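Local coordinates for fructose 1-phosphate kinase (Staphylococcus aureus, PDB 2JG5), which probably transfers a phosphate from ATP to a phosphorylated ketohexose, fructose 1-phosphate or tagatose 6-phosphate, as a member of the PfkB carbohydrate kinases, at residues 286-289 with 290-294; 107-110 with 111-114; 122-125 with 126-129. All blocks are in the same frame, centred on the assembly; numbering follows the deposited sequence.

Contact 1: 286-289 with 290-294; sequences ATRD and AIEKI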
loop_
_atom_site.group_PDB
_atom_site.type_symbol
_atom_site.label_atom_id
_atom_site.label_comp_id
_atom_site.label_asym_id
_atom_site.label_seq_id
_atom_site.Cartn_x
_atom_site.Cartn_y
_atom_site.Cartn_z
ATOM N N ALA A 286 -20.510 11.943 3.963
ATOM C CA ALA A 286 -21.114 13.213 4.348
ATOM C C ALA A 286 -20.806 13.596 5.789
ATOM O O ALA A 286 -20.646 12.740 6.655
ATOM C CB ALA A 286 -22.612 13.160 4.130
ATOM N N THR A 287 -20.721 14.899 6.031
ATOM C CA THR A 287 -20.658 15.422 7.385
ATOM C C THR A 287 -22.077 15.430 7.957
ATOM O O THR A 287 -23.056 15.313 7.209
ATOM C CB THR A 287 -20.053 16.850 7.416
ATOM O OG1 THR A 287 -20.882 17.743 6.661
ATOM C CG2 THR A 287 -18.631 16.851 6.840
ATOM N N ARG A 288 -22.171 15.551 9.280
ATOM C CA ARG A 288 -23.448 15.627 9.987
ATOM C C ARG A 288 -24.290 16.818 9.533
ATOM O O ARG A 288 -25.499 16.681 9.337
ATOM C CB ARG A 288 -23.218 15.678 11.509
ATOM C CG ARG A 288 -24.504 15.639 12.353
ATOM C CD ARG A 288 -25.329 14.378 12.064
ATOM N NE ARG A 288 -26.547 14.297 12.866
ATOM C CZ ARG A 288 -26.592 13.915 14.143
ATOM N NH1 ARG A 288 -25.486 13.576 14.796
ATOM N NH2 ARG A 288 -27.760 13.879 14.772
ATOM N N ASP A 289 -23.642 17.971 9.357
ATOM C CA ASP A 289 -24.327 19.203 8.964
ATOM C C ASP A 289 -24.817 19.197 7.522
ATOM O O ASP A 289 -25.811 19.843 7.210
ATOM C CB ASP A 289 -23.445 20.431 9.211
ATOM C CG ASP A 289 -23.203 20.687 10.689
ATOM O OD1 ASP A 289 -23.609 19.836 11.520
ATOM O OD2 ASP A 289 -22.605 21.734 11.012
ATOM N N ALA A 290 -24.113 18.478 6.649
ATOM C CA ALA A 290 -24.577 18.286 5.272
ATOM C C ALA A 290 -25.839 17.428 5.253
ATOM O O ALA A 290 -26.775 17.703 4.506
ATOM C CB ALA A 290 -23.488 17.668 4.407
ATOM N N ILE A 291 -25.850 16.398 6.097
ATOM C CA ILE A 291 -26.982 15.485 6.211
ATOM C C ILE A 291 -28.226 16.219 6.711
ATOM O O ILE A 291 -29.291 16.103 6.106
ATOM C CB ILE A 291 -26.651 14.272 7.130
ATOM C CG1 ILE A 291 -25.611 13.356 6.461
ATOM C CG2 ILE A 291 -27.932 13.500 7.505
ATOM C CD1 ILE A 291 -24.911 12.369 7.410
ATOM N N GLU A 292 -28.081 16.971 7.800
ATOM C CA GLU A 292 -29.198 17.694 8.415
ATOM C C GLU A 292 -29.746 18.773 7.500
ATOM O O GLU A 292 -30.960 18.930 7.374
ATOM C CB GLU A 292 -28.785 18.330 9.744
ATOM C CG GLU A 292 -28.328 17.338 10.795
ATOM C CD GLU A 292 -29.354 16.259 11.086
ATOM O OE1 GLU A 292 -30.562 16.545 10.997
ATOM O OE2 GLU A 292 -28.949 15.126 11.416
ATOM N N LYS A 293 -28.837 19.512 6.871
ATOM C CA LYS A 293 -29.184 20.515 5.874
ATOM C C LYS A 293 -30.043 19.881 4.796
ATOM O O LYS A 293 -31.073 20.434 4.424
ATOM C CB LYS A 293 -27.909 21.090 5.254
ATOM C CG LYS A 293 -28.110 22.260 4.296
ATOM C CD LYS A 293 -26.845 23.126 4.244
ATOM C CE LYS A 293 -26.655 23.940 5.536
ATOM N NZ LYS A 293 -25.393 24.732 5.551
ATOM N N ILE A 294 -29.629 18.704 4.334
ATOM C CA ILE A 294 -30.274 18.047 3.202
ATOM C C ILE A 294 -31.640 17.418 3.514
ATOM O O ILE A 294 -32.531 17.471 2.674
ATOM C CB ILE A 294 -29.317 17.063 2.472
ATOM C CG1 ILE A 294 -28.263 17.868 1.704
ATOM C CG2 ILE A 294 -30.089 16.118 1.548
ATOM C CD1 ILE A 294 -27.555 17.110 0.618
HETATM O O HOH W 1 -24.032 21.811 5.616
#

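Contact 2: 107-110 with 111-114; sequences HITS and TQFE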
loop_
_atom_site.group_PDB
_atom_site.type_symbol
_atom_site.label_atom_id
_atom_site.label_comp_id
_atom_site.label_asym_id
_atom_site.label_seq_id
_atom_site.Cartn_x
_atom_site.Cartn_y
_atom_site.Cartn_z
ATOM N N HIS A 107 -6.669 -14.473 1.123
ATOM C CA HIS A 107 -7.276 -15.787 1.219
ATOM C C HIS A 107 -7.843 -15.956 2.610
ATOM O O HIS A 107 -7.152 -15.745 3.615
ATOM C CB HIS A 107 -6.294 -16.922 0.920
ATOM C CG HIS A 107 -6.897 -18.283 1.079
ATOM N ND1 HIS A 107 -7.756 -18.830 0.148
ATOM C CD2 HIS A 107 -6.788 -19.198 2.073
ATOM C CE1 HIS A 107 -8.141 -20.027 0.557
ATOM N NE2 HIS A 107 -7.570 -20.272 1.724
ATOM N N ILE A 108 -9.113 -16.335 2.648
ATOM C CA ILE A 108 -9.827 -16.552 3.895
ATOM C C ILE A 108 -10.207 -18.026 3.975
ATOM O O ILE A 108 -10.924 -18.541 3.096
ATOM C CB ILE A 108 -11.089 -15.638 3.990
ATOM C CG1 ILE A 108 -10.681 -14.164 3.862
ATOM C CG2 ILE A 108 -11.843 -15.882 5.306
ATOM C CD1 ILE A 108 -11.708 -13.281 3.211
ATOM N N THR A 109 -9.714 -18.692 5.022
ATOM C CA THR A 109 -9.971 -20.119 5.263
ATOM C C THR A 109 -11.417 -20.339 5.707
ATOM O O THR A 109 -12.113 -19.392 6.055
ATOM C CB THR A 109 -9.037 -20.675 6.365
ATOM O OG1 THR A 109 -9.334 -20.028 7.608
ATOM C CG2 THR A 109 -7.558 -20.452 6.009
ATOM N N SER A 110 -11.857 -21.593 5.716
ATOM C CA SER A 110 -13.220 -21.937 6.128
ATOM C C SER A 110 -13.384 -21.767 7.628
ATOM O O SER A 110 -14.433 -21.337 8.100
ATOM C CB SER A 110 -13.546 -23.370 5.731
ATOM O OG SER A 110 -13.525 -23.504 4.328
ATOM N N THR A 111 -12.319 -22.095 8.354
ATOM C CA THR A 111 -12.224 -21.936 9.799
ATOM C C THR A 111 -12.410 -20.479 10.242
ATOM O O THR A 111 -13.087 -20.196 11.250
ATOM C CB THR A 111 -10.868 -22.510 10.277
ATOM O OG1 THR A 111 -10.973 -23.934 10.371
ATOM C CG2 THR A 111 -10.440 -21.942 11.619
ATOM N N GLN A 112 -11.799 -19.563 9.490
ATOM C CA GLN A 112 -11.936 -18.139 9.738
ATOM C C GLN A 112 -13.346 -17.637 9.454
ATOM O O GLN A 112 -13.901 -16.872 10.243
ATOM C CB GLN A 112 -10.899 -17.365 8.935
ATOM C CG GLN A 112 -9.551 -17.336 9.635
ATOM C CD GLN A 112 -8.371 -17.300 8.691
ATOM O OE1 GLN A 112 -8.518 -17.115 7.478
ATOM N NE2 GLN A 112 -7.175 -17.482 9.251
ATOM N N PHE A 113 -13.929 -18.068 8.337
ATOM C CA PHE A 113 -15.322 -17.748 8.059
ATOM C C PHE A 113 -16.252 -18.294 9.154
ATOM O O PHE A 113 -17.218 -17.630 9.544
ATOM C CB PHE A 113 -15.770 -18.253 6.674
ATOM C CG PHE A 113 -17.191 -17.885 6.350
ATOM C CD1 PHE A 113 -17.509 -16.589 5.944
ATOM C CD2 PHE A 113 -18.221 -18.815 6.506
ATOM C CE1 PHE A 113 -18.820 -16.232 5.685
ATOM C CE2 PHE A 113 -19.535 -18.461 6.239
ATOM C CZ PHE A 113 -19.835 -17.173 5.832
ATOM N N GLU A 114 -15.944 -19.501 9.636
ATOM C CA GLU A 114 -16.659 -20.125 10.759
ATOM C C GLU A 114 -16.609 -19.264 12.024
ATOM O O GLU A 114 -17.625 -19.117 12.708
ATOM C CB GLU A 114 -16.107 -21.529 11.034
ATOM C CG GLU A 114 -16.576 -22.565 10.034
ATOM C CD GLU A 114 -15.632 -23.757 9.863
ATOM O OE1 GLU A 114 -14.863 -24.081 10.806
ATOM O OE2 GLU A 114 -15.682 -24.390 8.773
HETATM O O HOH W 2 -6.338 -16.577 6.064
#

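Contact 3: 122-125 with 126-129; sequences NTTS and EDIV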
loop_
_atom_site.group_PDB
_atom_site.type_symbol
_atom_site.label_atom_id
_atom_site.label_comp_id
_atom_site.label_asym_id
_atom_site.label_seq_id
_atom_site.Cartn_x
_atom_site.Cartn_y
_atom_site.Cartn_z
ATOM N N ASN A 122 -23.877 -15.115 18.383
ATOM C CA ASN A 122 -23.972 -14.507 19.711
ATOM C C ASN A 122 -24.828 -13.253 19.766
ATOM O O ASN A 122 -24.878 -12.581 20.801
ATOM C CB ASN A 122 -22.583 -14.252 20.295
ATOM C CG ASN A 122 -21.846 -15.544 20.627
ATOM O OD1 ASN A 122 -22.383 -16.422 21.307
ATOM N ND2 ASN A 122 -20.610 -15.663 20.151
ATOM N N THR A 123 -25.518 -12.966 18.662
ATOM C CA THR A 123 -26.465 -11.854 18.589
ATOM C C THR A 123 -27.800 -12.154 19.287
ATOM O O THR A 123 -28.137 -13.311 19.573
ATOM C CB THR A 123 -26.745 -11.390 17.121
ATOM O OG1 THR A 123 -27.191 -12.498 16.330
ATOM C CG2 THR A 123 -25.511 -10.778 16.499
ATOM N N THR A 124 -28.547 -11.089 19.565
ATOM C CA THR A 124 -29.831 -11.184 20.252
ATOM C C THR A 124 -30.894 -10.462 19.424
ATOM O O THR A 124 -30.569 -9.782 18.425
ATOM C CB THR A 124 -29.762 -10.558 21.666
ATOM O OG1 THR A 124 -29.424 -9.173 21.549
ATOM C CG2 THR A 124 -28.694 -11.254 22.530
ATOM N N SER A 125 -32.154 -10.598 19.840
ATOM C CA SER A 125 -33.276 -10.015 19.097
ATOM C C SER A 125 -33.187 -8.501 18.936
ATOM O O SER A 125 -33.774 -7.933 18.007
ATOM C CB SER A 125 -34.611 -10.394 19.740
ATOM O OG SER A 125 -35.056 -11.650 19.253
ATOM N N GLU A 126 -32.445 -7.862 19.839
ATOM C CA GLU A 126 -32.313 -6.404 19.874
ATOM C C GLU A 126 -31.245 -5.858 18.920
ATOM O O GLU A 126 -31.144 -4.642 18.724
ATOM C CB GLU A 126 -31.997 -5.953 21.302
ATOM C CG GLU A 126 -33.204 -5.889 22.216
ATOM C CD GLU A 126 -32.847 -5.400 23.613
ATOM O OE1 GLU A 126 -31.688 -5.606 24.055
ATOM O OE2 GLU A 126 -33.736 -4.815 24.270
ATOM N N ASP A 127 -30.453 -6.763 18.348
ATOM C CA ASP A 127 -29.332 -6.405 17.484
ATOM C C ASP A 127 -29.742 -6.235 16.025
ATOM O O ASP A 127 -30.733 -6.812 15.560
ATOM C CB ASP A 127 -28.214 -7.462 17.549
ATOM C CG ASP A 127 -27.531 -7.541 18.908
ATOM O OD1 ASP A 127 -27.752 -6.675 19.788
ATOM O OD2 ASP A 127 -26.761 -8.493 19.102
ATOM N N ILE A 128 -28.953 -5.435 15.314
ATOM C CA ILE A 128 -29.073 -5.281 13.877
ATOM C C ILE A 128 -27.758 -5.754 13.281
ATOM O O ILE A 128 -26.674 -5.366 13.733
ATOM C CB ILE A 128 -29.381 -3.808 13.462
ATOM C CG1 ILE A 128 -30.582 -3.273 14.267
ATOM C CG2 ILE A 128 -29.543 -3.674 11.905
ATOM C CD1 ILE A 128 -31.149 -1.959 13.789
ATOM N N VAL A 129 -27.871 -6.630 12.291
ATOM C CA VAL A 129 -26.725 -7.094 11.534
ATOM C C VAL A 129 -26.882 -6.599 10.093
ATOM O O VAL A 129 -27.870 -6.930 9.404
ATOM C CB VAL A 129 -26.570 -8.641 11.614
ATOM C CG1 VAL A 129 -25.354 -9.106 10.806
ATOM C CG2 VAL A 129 -26.443 -9.088 13.087
#

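Contact 1: 286-289 with 290-294
The guanidinium of Arg288 meets the carboxylate of Glu292, one helical turn on, at its edge: NE points at OE2 over 2.9 Å, almost straight at 173°, with the oxygen lying in the guanidinium plane. On the acid the bond arrives on the anti side of OE2; only NE and OE2 meet, and the two planes stand 58° apart. Glu292 CG, set beside its own backbone N, comes near Arg288 O, and a bend at chi2 brings OE2 to Arg288 NE, while Arg288 NH1 keeps a second salt bridge, to Asp50. On the side facing helix 265-280, Ala286 CB rests on Ile291 CG1 at 3.8 Å, and the two side chains touch Ala278 and Cys275 respectively. A water joins Asp289 O to Lys293 NZ through weak bonds. Thr287 holds OG1 between its backbone N and carbonyl carbon (chi1 62°), where it accepts a weak bond from Ala290 N at 3.3 Å. Bonds from Ile291 N to Thr287 O and from Glu292 N to Arg288 O start the regular helical pattern. This is a threonine N-cap followed by an i to i+4 salt bridge, opening helix 288-295.

Contact 2: 107-110 with 111-114
Thr109 and Gln112 lie across each other at the start of helix 110-120, each offering its side chain to the other's backbone. Thr109 OG1 accepts from Gln112 N at 3.1 Å; in return Gln112 OE1 accepts from Thr109 N at 3.2 Å, the N-H pointing fairly straight at it (161°). This reciprocal pair is a capping box, with Thr109 as the N-cap. The threonine can play its part because chi1 of 65° sets OG1 between its own N and carbonyl carbon, facing into the first turn. Gln112 has to curl back: CG lies beside the backbone N and the chain bends at chi2, which carries the amide past the hydroxyl to the threonine's N-H. That N-H comes to OE1 from above the amide plane, 39° out of it, so the bond is direct but not lined up with a lone pair.

A water donates to both His107 O and Gln112 OE1, at 2.7 Å to each. OE1 is therefore gripped by two donors, one backbone and one solvent, and the amide's far end, NE2, makes a weak bond to Asp84. Ile108 CG2 lies 4.0 Å from Gln112 CB, crossing the glutamine's aliphatic root at a slant. Behind the cap the helix proper begins with Phe113 N to Thr109 O and Glu114 N to Ser110 O.

The loop from strand 98-102 enters the helix here. Ile108 and Phe113 both turn inward onto Phe58 of strand 58-59, Phe113 also packs against Ala143 and Gln146 of helix 143-154, and Ser138 bonds the N-H of Ile108, while Ser110, Thr111 and Glu114 remain on the exposed side.

Contact 3: 122-125 with 126-129
Glu126 brings its CB to 4.1 Å from Thr124 OG1 at a tight turn, and its carboxylate then runs outward. Together with Ser125 it fills the two central positions of a type I beta turn that spans Thr124 to Asp127.

Asp127 makes both hydrogen bonds across the contact. Its N-H closes the turn on Thr124 O at 3.0 Å. The side chain then folds back over the same residue: with CG beside the backbone N (chi1 -66°), OD2 reaches Thr124 N at 3.2 Å. This second bond is fairly straight on the donor side, 157°, yet it meets the carboxylate from above its plane, 67° out. OD2 also lies close to Thr123, 3.4 Å from its CA, and the two side chains slant past each other. The other oxygen, OD1, has a weak bond to the N-terminal amine of Met1.

Ile128 begins the strand and turns to the other side, onto Ile2. Val129 faces back toward the loop, where CG2 meets Thr123 CG2 at 3.9 Å, the two side chains crossing at about a right angle. Thr123 presents that methyl while its hydroxyl is bonded to Ile120 O and Thr154 OG1.

Asp127 thus grips Thr124 twice, with OD2 on its N-H and with its own N-H on the carbonyl. Its burial would by itself disfavour a charge; the Thr124 N-H and, more weakly, the Met1 amine would probably offset this, just where the chain passes into strand 128-132 of the parallel sheet.

All three contacts are local and partly buried, and each lies at an entry into regular structure. Contacts 1 and 2 open helices with a threonine N-cap near the surface, while Ile291 in one and Ile108, Gln112 and Phe113 in the other are buried; contact 2 completes a capping box, whereas contact 1 adds a salt bridge. Contact 3 leads into a strand, and its buried Thr123, Asp127 and Val129 lie by the parallel sheet. Contacts 2 and 3 mark the start of helix 110-120 and the chain beyond its end, centres about 22 Å apart. Contact 1 lies across the chain's centre from contact 2, about 39 Å between centres. None touches another.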